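Local coordinates for protein NOVW (Streptomyces niveus, PDB 2C0Z) that epimerises a dTDP-linked 4-keto-6-deoxy sugar at C3, working together with NovU in the biosynthesis of the antibiotic novobiocin, at residues M10-L15 / A45-R50; L15-V20 / E124-G129; R68-V73 / V95-G100; E108-D113 / R118-S123. One frame throughout, in Å; residues are numbered along the deposited sequence. Where two conformers were deposited one is given.

Interaction 1 (M10-L15 / A45-R50); sequences MRLRPL and AEAIGR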
loop_
_atom_site.group_PDB
_atom_site.type_symbol
_atom_site.label_atom_id
_atom_site.label_comp_id
_atom_site.label_asym_id
_atom_site.label_seq_id
_atom_site.Cartn_x
_atom_site.Cartn_y
_atom_site.Cartn_z
ATOM N N MET A 10 -5.317 6.566 -15.106
ATOM C CA MET A 10 -4.042 5.854 -14.928
ATOM C C MET A 10 -3.241 5.781 -16.242
ATOM O O MET A 10 -3.792 5.633 -17.337
ATOM C CB MET A 10 -4.332 4.463 -14.377
ATOM C CG MET A 10 -3.079 3.608 -14.176
ATOM S SD MET A 10 -3.417 2.043 -13.403
ATOM C CE MET A 10 -3.596 2.561 -11.750
ATOM N N ARG A 11 -1.928 5.900 -16.109
ATOM C CA ARG A 11 -0.995 5.736 -17.216
ATOM C C ARG A 11 0.207 4.942 -16.699
ATOM O O ARG A 11 0.552 5.020 -15.534
ATOM C CB ARG A 11 -0.499 7.065 -17.704
ATOM C CG ARG A 11 -1.502 7.946 -18.248
ATOM C CD ARG A 11 -0.869 9.219 -18.808
ATOM N NE ARG A 11 -0.091 8.973 -20.017
ATOM C CZ ARG A 11 0.952 9.716 -20.439
ATOM N NH1 ARG A 11 1.416 10.743 -19.725
ATOM N NH2 ARG A 11 1.539 9.438 -21.588
ATOM N N LEU A 12 0.808 4.153 -17.562
ATOM C CA LEU A 12 2.065 3.490 -17.282
ATOM C C LEU A 12 3.010 3.803 -18.406
ATOM O O LEU A 12 2.731 3.508 -19.565
ATOM C CB LEU A 12 1.906 1.995 -17.167
ATOM C CG LEU A 12 1.028 1.504 -16.008
ATOM C CD1 LEU A 12 -0.468 1.493 -16.358
ATOM C CD2 LEU A 12 1.509 0.154 -15.542
ATOM N N ARG A 13 4.103 4.449 -18.077
ATOM C CA ARG A 13 5.093 4.796 -19.081
ATOM C C ARG A 13 6.493 4.370 -18.694
ATOM O O ARG A 13 6.887 4.489 -17.559
ATOM C CB ARG A 13 5.094 6.296 -19.247
ATOM C CG ARG A 13 3.769 6.828 -19.785
ATOM C CD ARG A 13 3.610 6.590 -21.262
ATOM N NE ARG A 13 4.467 7.503 -22.015
ATOM C CZ ARG A 13 4.777 7.371 -23.298
ATOM N NH1 ARG A 13 4.316 6.347 -24.018
ATOM N NH2 ARG A 13 5.560 8.272 -23.874
ATOM N N PRO A 14 7.269 3.913 -19.659
ATOM C CA PRO A 14 8.644 3.503 -19.362
ATOM C C PRO A 14 9.527 4.698 -19.004
ATOM O O PRO A 14 9.421 5.784 -19.604
ATOM C CB PRO A 14 9.114 2.856 -20.665
ATOM C CG PRO A 14 8.176 3.232 -21.681
ATOM C CD PRO A 14 6.920 3.747 -21.087
ATOM N N LEU A 15 10.404 4.489 -18.030
ATOM C CA LEU A 15 11.479 5.423 -17.741
ATOM C C LEU A 15 12.662 5.047 -18.660
ATOM O O LEU A 15 12.532 4.236 -19.577
ATOM C CB LEU A 15 11.806 5.418 -16.247
ATOM C CG LEU A 15 10.678 5.937 -15.315
ATOM C CD1 LEU A 15 11.173 6.098 -13.905
ATOM C CD2 LEU A 15 10.092 7.243 -15.821
ATOM N N ALA A 45 -0.477 -5.646 -16.008
ATOM C CA ALA A 45 -0.065 -6.883 -16.667
ATOM C C ALA A 45 0.073 -6.648 -18.156
ATOM O O ALA A 45 0.968 -7.216 -18.782
ATOM C CB ALA A 45 -1.024 -8.007 -16.410
ATOM N N GLU A 46 -0.764 -5.785 -18.728
ATOM C CA GLU A 46 -0.653 -5.523 -20.167
ATOM C C GLU A 46 0.662 -4.812 -20.499
ATOM O O GLU A 46 1.383 -5.182 -21.442
ATOM C CB GLU A 46 -1.844 -4.693 -20.653
ATOM N N ALA A 47 1.018 -3.829 -19.677
ATOM C CA ALA A 47 2.201 -3.012 -19.913
ATOM C C ALA A 47 3.482 -3.757 -19.610
ATOM O O ALA A 47 4.409 -3.777 -20.415
ATOM C CB ALA A 47 2.109 -1.743 -19.101
ATOM N N ILE A 48 3.540 -4.397 -18.452
ATOM C CA ILE A 48 4.770 -5.011 -17.986
ATOM C C ILE A 48 4.908 -6.441 -18.521
ATOM O O ILE A 48 6.041 -6.931 -18.724
ATOM C CB ILE A 48 4.812 -4.965 -16.440
ATOM C CG1 ILE A 48 5.274 -3.588 -15.954
ATOM C CG2 ILE A 48 5.731 -6.040 -15.875
ATOM C CD1 ILE A 48 4.357 -2.405 -16.260
ATOM N N GLY A 49 3.789 -7.112 -18.717
ATOM C CA GLY A 49 3.777 -8.464 -19.250
ATOM C C GLY A 49 3.202 -9.552 -18.358
ATOM O O GLY A 49 2.863 -10.622 -18.838
ATOM N N ARG A 50 3.130 -9.310 -17.046
ATOM C CA ARG A 50 2.599 -10.274 -16.082
ATOM C C ARG A 50 2.010 -9.457 -14.915
ATOM O O ARG A 50 2.479 -8.354 -14.681
ATOM C CB ARG A 50 3.735 -11.137 -15.487
#
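Leu12, on the short strand 11-14, reaches across to the last turn of helix 41-48, where it lies against Ala47 and Ile48. The contact is wholly apolar and small, burying 91 Å² in all near the surface of the cupin domain. One methyl does the work: Leu12 CD2 sits 3.9 Å from Ile48 CD1 and 4.1 Å from Ala47 CB, so a single branch touches two successive helix residues. The Leu12 and Ile48 side chains meet at roughly a right angle, end methyl against end methyl. Ala47 points toward the strand, at the level where the backbones are nearest, Leu12 CA and Ala47 CA being 7.0 Å apart. Ile48 leaves the helix less directly; its CG1 branch stands opposite the carbonyl carbon (chi1 -81°), and the turn at chi2 carries CD1 back toward Leu12.

Polar bonds play no part across the two segments, but they shape the helix end. Gly49 N donates to Ala45 O at 2.8 Å, closing the last helical turn, and Gly49 then leaves the helix with a positive phi of 118°.

In the fold, strand 11-14 pairs antiparallel with strand 20-30, through backbone bonds of Arg11 with Thr24 and of Arg13 with Glu22. Leu12 also touches Ile23 of that strand and Arg43 and Phe44 of the helix, while Arg43 NH2 bonds Met10 O. Helix 41-48 is thereby packed alongside the N-terminal strand.

Interaction 2 (L15-V20 / E124-G129); sequences LGIEGV and EGIGHG. With EDO (1,2-ethanediol), chain E.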
loop_
_atom_site.group_PDB
_atom_site.type_symbol
_atom_site.label_atom_id
_atom_site.label_comp_id
_atom_site.label_asym_id
_atom_site.label_seq_id
_atom_site.Cartn_x
_atom_site.Cartn_y
_atom_site.Cartn_z
ATOM N N LEU A 15 10.404 4.489 -18.030
ATOM C CA LEU A 15 11.479 5.423 -17.741
ATOM C C LEU A 15 12.662 5.047 -18.660
ATOM O O LEU A 15 12.532 4.236 -19.577
ATOM C CB LEU A 15 11.806 5.418 -16.247
ATOM C CG LEU A 15 10.678 5.937 -15.315
ATOM C CD1 LEU A 15 11.173 6.098 -13.905
ATOM C CD2 LEU A 15 10.092 7.243 -15.821
ATOM N N GLY A 16 13.817 5.650 -18.430
ATOM C CA GLY A 16 14.946 5.453 -19.321
ATOM C C GLY A 16 15.740 4.161 -19.169
ATOM O O GLY A 16 16.617 3.864 -19.977
ATOM N N ILE A 17 15.450 3.403 -18.120
ATOM C CA ILE A 17 16.057 2.131 -17.813
ATOM C C ILE A 17 15.044 1.045 -18.119
ATOM O O ILE A 17 13.919 1.078 -17.601
ATOM C CB ILE A 17 16.432 2.078 -16.341
ATOM C CG1 ILE A 17 17.534 3.103 -16.052
ATOM C CG2 ILE A 17 16.840 0.660 -15.959
ATOM C CD1 ILE A 17 17.845 3.253 -14.586
ATOM N N GLU A 18 15.414 0.105 -18.971
ATOM C CA GLU A 18 14.535 -0.984 -19.369
ATOM C C GLU A 18 14.114 -1.772 -18.146
ATOM O O GLU A 18 14.938 -2.157 -17.332
ATOM C CB GLU A 18 15.249 -1.908 -20.353
ATOM C CG GLU A 18 14.485 -3.156 -20.755
ATOM C CD GLU A 18 15.336 -4.145 -21.541
ATOM O OE1 GLU A 18 16.591 -4.051 -21.558
ATOM O OE2 GLU A 18 14.732 -5.033 -22.164
ATOM N N GLY A 19 12.822 -2.014 -18.021
ATOM C CA GLY A 19 12.291 -2.704 -16.866
ATOM C C GLY A 19 11.777 -1.803 -15.765
ATOM O O GLY A 19 11.274 -2.296 -14.728
ATOM N N VAL A 20 11.858 -0.496 -15.971
ATOM C CA VAL A 20 11.407 0.492 -14.985
ATOM C C VAL A 20 10.302 1.331 -15.607
ATOM O O VAL A 20 10.446 1.806 -16.727
ATOM C CB VAL A 20 12.520 1.427 -14.451
ATOM C CG1 VAL A 20 11.954 2.387 -13.413
ATOM C CG2 VAL A 20 13.641 0.618 -13.859
ATOM N N GLU A 124 13.661 -6.900 -11.673
ATOM C CA GLU A 124 14.782 -7.571 -11.046
ATOM C C GLU A 124 16.118 -6.991 -11.512
ATOM O O GLU A 124 16.290 -6.571 -12.666
ATOM C CB GLU A 124 14.725 -9.073 -11.351
ATOM C CG GLU A 124 13.464 -9.788 -10.905
ATOM C CD GLU A 124 12.205 -9.623 -11.784
ATOM O OE1 GLU A 124 12.153 -8.883 -12.819
ATOM O OE2 GLU A 124 11.191 -10.258 -11.389
ATOM N N GLY A 125 17.047 -6.922 -10.581
ATOM C CA GLY A 125 18.394 -6.437 -10.860
ATOM C C GLY A 125 18.562 -4.928 -10.776
ATOM O O GLY A 125 19.668 -4.420 -10.965
ATOM N N ILE A 126 17.460 -4.211 -10.542
ATOM C CA ILE A 126 17.449 -2.759 -10.422
ATOM C C ILE A 126 17.607 -2.381 -8.986
ATOM O O ILE A 126 16.980 -2.962 -8.091
ATOM C CB ILE A 126 16.149 -2.146 -11.016
ATOM C CG1 ILE A 126 15.974 -2.568 -12.477
ATOM C CG2 ILE A 126 16.140 -0.641 -10.876
ATOM C CD1 ILE A 126 17.102 -2.135 -13.347
ATOM N N GLY A 127 18.503 -1.441 -8.722
ATOM C CA GLY A 127 18.698 -0.930 -7.387
ATOM C C GLY A 127 17.789 0.249 -7.077
ATOM O O GLY A 127 17.328 0.957 -7.967
ATOM N N HIS A 128 17.526 0.450 -5.801
ATOM C CA HIS A 128 16.578 1.468 -5.371
ATOM C C HIS A 128 17.158 2.246 -4.205
ATOM O O HIS A 128 17.752 1.695 -3.273
ATOM C CB HIS A 128 15.253 0.820 -4.985
ATOM C CG HIS A 128 14.228 1.806 -4.524
ATOM N ND1 HIS A 128 13.804 1.877 -3.213
ATOM C CD2 HIS A 128 13.565 2.783 -5.193
ATOM C CE1 HIS A 128 12.936 2.870 -3.094
ATOM N NE2 HIS A 128 12.774 3.437 -4.278
ATOM N N GLY A 129 16.903 3.532 -4.209
ATOM C CA GLY A 129 17.195 4.398 -3.099
ATOM C C GLY A 129 16.279 5.608 -3.104
ATOM O O GLY A 129 15.528 5.849 -4.058
HETATM C C1 EDO E . 10.110 -0.922 -20.856
HETATM O O1 EDO E . 11.192 -1.809 -20.668
HETATM C C2 EDO E . 9.952 -0.271 -19.490
HETATM O O2 EDO E . 11.108 0.430 -19.094
#
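Ile126, the first residue of strand 126-132 in the cupin beta-sandwich, packs against Ile17 and Val20, the two end residues of a type II beta turn that leads into strand 20-30. Both of its branches take part. Ile126 CD1 lies 3.8 Å from Ile17 CG2, the two side chains running past each other in opposite directions. Val20 CG2 meets Ile126 CG2 at 4.1 Å and, slightly farther off, Ile126 CG1. In Ile126, chi1 (-56°) places CG2 beside the valine, and chi2 (-60°) turns CD1 toward Ile17. On the other side, with CG1 of Val20 opposite its backbone N (chi1 -179°), CG2 is left on the side of the isoleucine. All three residues are buried, and the patch is purely hydrophobic.

The next shell fixes the loop. Val20 N bonds Ile17 O at 3.1 Å, closing the turn, and Leu15 N bonds Val20 O at 3.0 Å just outside it; Gly19 occupies the turn position with positive phi. Val94 of the neighbouring strand 89-96 touches both Val20 and Ile126, extending the hydrophobic cluster. Farther along strand 126-132, His128, a probable substrate-binding residue by comparison with relatives, is held through NE2 by Asp92 OD1.

A 1,2-ethanediol molecule, probably from the crystallisation liquor, nestles in the curve of the loop. Gly19 N donates to its O1 at 3.1 Å, and its O2 in turn donates to Val20 O at 2.8 Å.

Interaction 3 (R68-V73 / V95-G100); sequences RGIHFV and VDLRVG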
loop_
_atom_site.group_PDB
_atom_site.type_symbol
_atom_site.label_atom_id
_atom_site.label_comp_id
_atom_site.label_asym_id
_atom_site.label_seq_id
_atom_site.Cartn_x
_atom_site.Cartn_y
_atom_site.Cartn_z
ATOM N N ARG A 68 18.637 6.695 1.757
ATOM C CA ARG A 68 18.664 5.265 1.954
ATOM C C ARG A 68 18.883 4.608 0.611
ATOM O O ARG A 68 18.339 5.037 -0.414
ATOM C CB ARG A 68 17.341 4.750 2.503
ATOM C CG ARG A 68 16.945 5.350 3.799
ATOM C CD ARG A 68 15.773 4.636 4.425
ATOM N N GLY A 69 19.704 3.580 0.604
ATOM C CA GLY A 69 19.967 2.867 -0.620
ATOM C C GLY A 69 21.464 2.730 -0.827
ATOM O O GLY A 69 22.224 3.067 0.097
ATOM N N ILE A 70 21.922 2.281 -1.995
ATOM C CA ILE A 70 21.133 1.749 -3.124
ATOM C C ILE A 70 21.010 0.244 -2.916
ATOM O O ILE A 70 22.017 -0.466 -2.902
ATOM C CB ILE A 70 21.852 2.044 -4.463
ATOM C CG1 ILE A 70 22.062 3.549 -4.670
ATOM C CG2 ILE A 70 21.100 1.374 -5.626
ATOM C CD1 ILE A 70 20.806 4.402 -4.627
ATOM N N HIS A 71 19.796 -0.240 -2.707
ATOM C CA HIS A 71 19.570 -1.640 -2.325
ATOM C C HIS A 71 19.058 -2.448 -3.494
ATOM O O HIS A 71 18.366 -1.933 -4.338
ATOM C CB HIS A 71 18.607 -1.700 -1.159
ATOM C CG HIS A 71 19.113 -0.997 0.064
ATOM N ND1 HIS A 71 18.299 -0.633 1.111
ATOM C CD2 HIS A 71 20.360 -0.581 0.386
ATOM C CE1 HIS A 71 19.033 -0.012 2.022
ATOM N NE2 HIS A 71 20.283 0.037 1.606
ATOM N N PHE A 72 19.393 -3.729 -3.517
ATOM C CA PHE A 72 18.940 -4.656 -4.544
ATOM C C PHE A 72 18.947 -6.061 -4.005
ATOM O O PHE A 72 19.512 -6.335 -2.940
ATOM C CB PHE A 72 19.792 -4.582 -5.823
ATOM C CG PHE A 72 21.198 -5.087 -5.648
ATOM C CD1 PHE A 72 22.159 -4.292 -5.059
ATOM C CD2 PHE A 72 21.543 -6.372 -6.041
ATOM C CE1 PHE A 72 23.448 -4.725 -4.890
ATOM C CE2 PHE A 72 22.847 -6.816 -5.866
ATOM C CZ PHE A 72 23.796 -5.972 -5.276
ATOM N N VAL A 73 18.321 -6.941 -4.772
ATOM C CA VAL A 73 18.269 -8.365 -4.464
ATOM C C VAL A 73 18.969 -9.166 -5.567
ATOM O O VAL A 73 18.782 -8.927 -6.767
ATOM C CB VAL A 73 16.798 -8.820 -4.263
ATOM C CG1 VAL A 73 16.728 -10.315 -4.114
ATOM C CG2 VAL A 73 16.175 -8.106 -3.048
ATOM N N VAL A 95 18.515 2.599 -10.055
ATOM C CA VAL A 95 19.896 2.460 -10.544
ATOM C C VAL A 95 19.998 1.154 -11.286
ATOM O O VAL A 95 19.624 0.110 -10.754
ATOM C CB VAL A 95 20.885 2.456 -9.395
ATOM C CG1 VAL A 95 22.343 2.326 -9.943
ATOM C CG2 VAL A 95 20.682 3.714 -8.544
ATOM N N ASP A 96 20.461 1.197 -12.529
ATOM C CA ASP A 96 20.645 -0.041 -13.267
ATOM C C ASP A 96 21.926 -0.715 -12.863
ATOM O O ASP A 96 22.992 -0.258 -13.243
ATOM C CB ASP A 96 20.639 0.236 -14.762
ATOM C CG ASP A 96 20.459 -1.003 -15.594
ATOM O OD1 ASP A 96 20.669 -2.140 -15.090
ATOM O OD2 ASP A 96 20.090 -0.911 -16.786
ATOM N N LEU A 97 21.816 -1.825 -12.118
ATOM C CA LEU A 97 22.978 -2.554 -11.596
ATOM C C LEU A 97 23.297 -3.788 -12.441
ATOM O O LEU A 97 24.134 -4.606 -12.047
ATOM C CB LEU A 97 22.711 -2.947 -10.138
ATOM C CG LEU A 97 22.558 -1.765 -9.175
ATOM C CD1 LEU A 97 22.167 -2.309 -7.801
ATOM C CD2 LEU A 97 23.820 -0.937 -9.102
ATOM N N ARG A 98 22.630 -3.932 -13.586
ATOM C CA ARG A 98 22.715 -5.154 -14.392
ATOM C C ARG A 98 23.907 -5.059 -15.344
ATOM O O ARG A 98 23.877 -4.340 -16.340
ATOM C CB ARG A 98 21.446 -5.361 -15.172
ATOM C CG ARG A 98 20.202 -5.424 -14.283
ATOM C CD ARG A 98 18.927 -5.397 -15.043
ATOM N NE ARG A 98 18.776 -4.133 -15.762
ATOM C CZ ARG A 98 17.705 -3.772 -16.480
ATOM N NH1 ARG A 98 16.640 -4.559 -16.597
ATOM N NH2 ARG A 98 17.690 -2.592 -17.069
ATOM N N VAL A 99 24.959 -5.779 -15.030
ATOM C CA VAL A 99 26.158 -5.770 -15.841
ATOM C C VAL A 99 25.829 -6.232 -17.256
ATOM O O VAL A 99 25.228 -7.288 -17.478
ATOM C CB VAL A 99 27.265 -6.627 -15.202
ATOM C CG1 VAL A 99 28.476 -6.682 -16.087
ATOM C CG2 VAL A 99 27.623 -6.095 -13.843
ATOM N N GLY A 100 26.236 -5.425 -18.225
ATOM C CA GLY A 100 25.932 -5.700 -19.612
ATOM C C GLY A 100 24.774 -4.917 -20.167
ATOM O O GLY A 100 24.584 -4.843 -21.403
#
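In the five-stranded sheet of this RmlC-like cupin, strands 67-73 and 89-96 flank strand 126-132, and Ile70 and Phe72 reach past that central strand to meet Val95 and Leu97. Ile70 lies crosswise to Val95, with CG2 of Ile70 3.8 Å from CG2 of Val95. The Leu97 methyl CD1 is pushed against the ring of Phe72, 3.4 Å from Phe72 CD1 and 3.6 Å from Phe72 CG, a tight and oblique approach. With chi1 at 68°, the Phe72 ring is tucked between its own backbone N and carbonyl carbon, which brings the CG-CD1 side of the ring up to the leucine methyl.

His71, probably the catalytic proton acceptor, points away from this hydrophobic layer, and its NE2 bonds Asp177 OD1. The packing lies on the opposite side of strand 67-73 from the His71 side chain.

Strand 89-96 ends at Asp96, which forms an Asx turn with Arg98 N. Arg98 N and NE reach Asp96 OD1 from opposite faces of the carboxylate plane, and NE and NH2 together hold the acid side-on. The NH2 arm is nearly straight, Arg98 NH2 to Asp96 OD2 measuring 2.9 Å at 175°.

Interaction 4 (E108-D113 / R118-S123); sequences EGTRLD and RAVYLS. With EDO (1,2-ethanediol), chain C.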
loop_
_atom_site.group_PDB
_atom_site.type_symbol
_atom_site.label_atom_id
_atom_site.label_comp_id
_atom_site.label_asym_id
_atom_site.label_seq_id
_atom_site.Cartn_x
_atom_site.Cartn_y
_atom_site.Cartn_z
ATOM N N GLU A 108 18.087 7.186 -12.480
ATOM C CA GLU A 108 17.014 8.111 -12.789
ATOM C C GLU A 108 16.250 8.409 -11.522
ATOM O O GLU A 108 15.905 7.511 -10.779
ATOM C CB GLU A 108 16.085 7.564 -13.866
ATOM C CG GLU A 108 15.083 8.598 -14.362
ATOM C CD GLU A 108 14.422 8.218 -15.677
ATOM O OE1 GLU A 108 14.840 7.243 -16.336
ATOM O OE2 GLU A 108 13.472 8.928 -16.067
ATOM N N GLY A 109 15.995 9.689 -11.311
ATOM C CA GLY A 109 15.251 10.159 -10.156
ATOM C C GLY A 109 13.849 10.577 -10.554
ATOM O O GLY A 109 13.633 11.140 -11.634
ATOM N N THR A 110 12.898 10.288 -9.667
ATOM C CA THR A 110 11.487 10.622 -9.841
ATOM C C THR A 110 10.989 11.237 -8.542
ATOM O O THR A 110 11.278 10.729 -7.467
ATOM C CB THR A 110 10.663 9.321 -10.098
ATOM O OG1 THR A 110 11.163 8.630 -11.266
ATOM C CG2 THR A 110 9.237 9.620 -10.438
ATOM N N ARG A 111 10.198 12.310 -8.625
ATOM C CA ARG A 111 9.588 12.833 -7.396
ATOM C C ARG A 111 8.326 12.021 -7.111
ATOM O O ARG A 111 7.401 11.958 -7.936
ATOM C CB ARG A 111 9.269 14.315 -7.522
ATOM C CG ARG A 111 8.677 14.892 -6.268
ATOM C CD ARG A 111 8.152 16.291 -6.466
ATOM N NE ARG A 111 7.684 16.899 -5.231
ATOM C CZ ARG A 111 8.394 17.756 -4.513
ATOM N NH1 ARG A 111 9.635 18.043 -4.875
ATOM N NH2 ARG A 111 7.892 18.274 -3.397
ATOM N N LEU A 112 8.347 11.328 -5.978
ATOM C CA LEU A 112 7.200 10.576 -5.470
ATOM C C LEU A 112 6.672 11.347 -4.284
ATOM O O LEU A 112 7.366 11.473 -3.259
ATOM C CB LEU A 112 7.596 9.145 -5.078
ATOM C CG LEU A 112 8.109 8.256 -6.217
ATOM C CD1 LEU A 112 8.348 6.834 -5.683
ATOM C CD2 LEU A 112 7.136 8.270 -7.378
ATOM N N ASP A 113 5.463 11.883 -4.411
ATOM C CA ASP A 113 4.899 12.644 -3.308
ATOM C C ASP A 113 3.426 12.350 -3.143
ATOM O O ASP A 113 2.832 11.576 -3.908
ATOM C CB ASP A 113 5.210 14.145 -3.451
ATOM C CG ASP A 113 4.550 14.784 -4.655
ATOM O OD1 ASP A 113 3.530 14.286 -5.134
ATOM O OD2 ASP A 113 4.980 15.826 -5.186
ATOM N N ARG A 118 2.370 9.432 -7.825
ATOM C CA ARG A 118 2.913 8.493 -8.792
ATOM C C ARG A 118 3.520 7.283 -8.066
ATOM O O ARG A 118 3.792 7.316 -6.853
ATOM C CB ARG A 118 3.939 9.166 -9.697
ATOM C CG ARG A 118 3.437 10.464 -10.312
ATOM C CD ARG A 118 2.810 10.251 -11.582
ATOM N NE ARG A 118 2.142 11.418 -12.181
ATOM C CZ ARG A 118 2.584 12.066 -13.236
ATOM N NH1 ARG A 118 3.735 11.733 -13.820
ATOM N NH2 ARG A 118 1.879 13.077 -13.707
ATOM N N ALA A 119 3.712 6.223 -8.826
ATOM C CA ALA A 119 4.383 5.022 -8.370
ATOM C C ALA A 119 5.476 4.681 -9.391
ATOM O O ALA A 119 5.377 5.050 -10.562
ATOM C CB ALA A 119 3.408 3.877 -8.206
ATOM N N VAL A 120 6.496 3.971 -8.923
ATOM C CA VAL A 120 7.522 3.445 -9.782
ATOM C C VAL A 120 7.585 1.949 -9.612
ATOM O O VAL A 120 7.603 1.454 -8.487
ATOM C CB VAL A 120 8.896 4.096 -9.504
ATOM C CG1 VAL A 120 10.007 3.381 -10.222
ATOM C CG2 VAL A 120 8.909 5.544 -9.910
ATOM N N TYR A 121 7.603 1.228 -10.739
ATOM C CA TYR A 121 7.828 -0.202 -10.769
ATOM C C TYR A 121 9.244 -0.440 -11.266
ATOM O O TYR A 121 9.660 0.102 -12.285
ATOM C CB TYR A 121 6.837 -0.904 -11.677
ATOM C CG TYR A 121 7.199 -2.343 -11.934
ATOM C CD1 TYR A 121 7.023 -3.299 -10.939
ATOM C CD2 TYR A 121 7.730 -2.755 -13.149
ATOM C CE1 TYR A 121 7.365 -4.620 -11.142
ATOM C CE2 TYR A 121 8.076 -4.085 -13.346
ATOM C CZ TYR A 121 7.892 -4.999 -12.330
ATOM O OH TYR A 121 8.206 -6.351 -12.519
ATOM N N LEU A 122 9.973 -1.245 -10.528
ATOM C CA LEU A 122 11.321 -1.645 -10.931
ATOM C C LEU A 122 11.474 -3.140 -10.928
ATOM O O LEU A 122 11.066 -3.821 -9.995
ATOM C CB LEU A 122 12.395 -0.988 -10.083
ATOM C CG LEU A 122 12.293 -1.069 -8.582
ATOM C CD1 LEU A 122 13.661 -1.101 -7.947
ATOM C CD2 LEU A 122 11.506 0.116 -8.033
ATOM N N SER A 123 12.023 -3.637 -12.021
ATOM C CA SER A 123 12.201 -5.054 -12.240
ATOM C C SER A 123 13.438 -5.603 -11.514
ATOM O O SER A 123 14.184 -4.886 -10.855
ATOM C CB SER A 123 12.403 -5.305 -13.754
ATOM O OG SER A 123 11.285 -4.934 -14.527
HETATM C C1 EDO C . -1.747 12.315 -10.919
HETATM O O1 EDO C . -0.397 11.907 -10.864
HETATM C C2 EDO C . -1.785 13.711 -11.491
HETATM O O2 EDO C . -1.008 13.767 -12.680
HETATM O O HOH W 1 4.509 11.628 -7.226
HETATM O O HOH W 2 4.195 9.034 -4.705
#
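Thr110 and Leu112 of strand 107-113 look across the interior of the cupin beta-sandwich at Val120 of strand 119-122, which belongs to the other sheet. The axes of the two short strand segments approach to 8.3 Å, their N-to-C directions 131° apart, and no direct hydrogen bond joins them. Thr110 comes first: its CG2 and OG1 both stand about 4.1 Å from Val120 CG2, so the methyl of the valine rests against the fork of the threonine.

Arg111 turns outward and donates from NE to Asp113 OD2 at 2.9 Å, a salt bridge between alternate residues of one strand. Its carbonyl O accepts from a water that also receives Asp113 N and Arg118 N; this water bridges the two segments where no direct bond joins the backbones.

Leu112 makes the most extensive contact of the strand. Its CD2 methyl lies 3.5 Å from Arg118 O and 4.0 Å from Arg118 CB, and also touches Val120 CG2. Val83 and Cys85 of strand 81-87 help to enclose the leucine.

Asp113 closes the segment, its OD1 accepting from Val115 N and Ser116 N and so holding the short connection to Arg118. The arginine is bent at chi2 (-91°), swinging its guanidinium away from Leu112; NH1 forms a salt bridge with Glu22. Its other edge grips a 1,2-ethanediol, probably from the crystallisation liquor: Arg118 NE reaches O1 of the diol at 2.9 Å, in the guanidinium plane, and Arg118 NH2 reaches O2 at 3.1 Å.

Interaction 2 is the hub. Its centre lies about 8 Å from that of interaction 3, and probable hydrogen bonds tie the two: Gly127 N to Val95 O, and Arg98 NH2 to Glu18 O, both 2.8 Å. Toward interaction 4, Gly16 N meets Glu108 OE1 at 2.8 Å, so the 15-20 loop is also bonded to strand 107-113. Interaction 1 shares Leu15 with it and adjoins interaction 4, where Ile48 CG1 packs 3.8 Å from Tyr121 CD2. Interaction 3 includes the probable catalytic His71; interaction 1, its centre about 21 Å from that of interaction 3, is the more peripheral.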